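Local coordinates for protein HcgC (Methanococcus maripaludis S2, PDB 5O4J) that catalyses the SAM-dependent C-methylation of a pyridinol precursor in the biosynthesis of the iron-guanylylpyridinol cofactor of [Fe]-hydrogenase, at the interface of chains A and B. Residues are numbered along the deposited sequence; one frame, centred on the assembly and turned at random. Chains: chain A/B, HcgC.

The interface of chains A and B. Residues chain A 168, 251, 254, 256; chain B 140, 142.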
# COMPACT_ATOMS: atom_id res chain seq x y z
N SER A 168 13.18 9.15 0.03
CA SER A 168 13.15 8.84 1.45
C SER A 168 11.83 8.16 1.80
O SER A 168 10.76 8.64 1.44
CB SER A 168 13.32 10.12 2.26
OG SER A 168 12.17 10.94 2.17
N SER A 251 9.43 16.28 -2.29
CA SER A 251 10.49 16.57 -1.32
C SER A 251 11.20 15.31 -0.83
O SER A 251 12.31 15.41 -0.29
CB SER A 251 9.94 17.35 -0.12
OG SER A 251 9.18 16.51 0.73
N ASP A 254 15.98 12.52 -2.75
CA ASP A 254 17.27 12.86 -2.17
C ASP A 254 18.35 12.38 -3.13
O ASP A 254 18.42 11.19 -3.43
CB ASP A 254 17.41 12.18 -0.81
CG ASP A 254 18.55 12.71 0.01
OD1 ASP A 254 19.09 13.79 -0.34
OD2 ASP A 254 18.91 12.04 1.00
N PHE A 256 22.56 12.59 -4.21
CA PHE A 256 23.87 12.89 -3.66
C PHE A 256 24.92 12.10 -4.41
O PHE A 256 24.64 11.02 -4.95
CB PHE A 256 23.95 12.59 -2.15
CG PHE A 256 23.47 11.21 -1.78
CD1 PHE A 256 22.12 10.97 -1.54
CD2 PHE A 256 24.37 10.17 -1.65
CE1 PHE A 256 21.68 9.70 -1.20
CE2 PHE A 256 23.94 8.90 -1.31
CZ PHE A 256 22.59 8.67 -1.08
N HIS B 140 16.12 3.93 1.45
CA HIS B 140 16.59 5.25 1.82
C HIS B 140 15.80 5.87 2.97
O HIS B 140 14.57 5.93 2.94
CB HIS B 140 16.58 6.22 0.64
CG HIS B 140 17.36 7.47 0.92
ND1 HIS B 140 18.68 7.45 1.32
CD2 HIS B 140 16.99 8.77 0.88
CE1 HIS B 140 19.10 8.69 1.51
NE2 HIS B 140 18.10 9.51 1.25
N LYS B 142 16.73 9.42 5.47
CA LYS B 142 17.74 10.42 5.75
C LYS B 142 18.27 10.30 7.17
O LYS B 142 19.47 10.44 7.41
CB LYS B 142 17.17 11.82 5.53
CG LYS B 142 16.84 12.11 4.09
CD LYS B 142 16.37 13.56 3.95
CE LYS B 142 15.90 13.87 2.54
NZ LYS B 142 15.25 15.20 2.43
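A:Asp254 meets the NE2 end of the B:His140 imidazole across its side chain, at OD2 and alongside CB. The pair belongs to a two-fold interface within the deposited four-chain assembly, so it recurs with the chains exchanged; this interface may be the biological one, though the structure alone does not show that. The imidazole N-H at NE2 donates a hydrogen bond to the carboxylate oxygen OD2 of A:Asp254, 2.7 Å away and moderately bent, with 152° at the hydrogen. OD2 receives it on its anti lone pair, the one pointing away from OD1, and lies close to the imidazole plane; the carboxylate itself is turned 45° from that plane. With CG of A:Asp254 anti to the backbone N (chi1 -167°), the carboxylate is carried out from strand 253-259 towards NE2, and the two side chains cross at about a right angle. Histidine suits this place because its ring offers a directed N-H together with carbons that pack well.

Those ring carbons form the snug part of the patch. CD2 of the imidazole lies 3.8 Å from CB of A:Asp254, which sits below the ring plane. The backbone N of A:Ser168, a small residue, faces the ring edge in plane at the CD2 end. CE1 of A:Phe256 lies obliquely below the plane, off the CE1 corner of B:His140, a marginal touch with 3.9 Å between the two carbons. A:Asp254 and A:Phe256, both in strand 253-259, thus reach the imidazole from the same side.

B:Lys142, at the start of helix 142-147, packs its extended methylenes on the carboxylate, with CE 3.8 Å from CG of A:Asp254. A long, flexible lysine suits such a margin: its amine may add a diffuse electrostatic attraction without forming a salt bridge. Looseness appears at its tip, where the side-chain nitrogen NZ stays 4.9 Å from OD1 of A:Asp254 and ends 4.0 Å from the carbonyl O of A:Ser251, the last residue of helix 239-251.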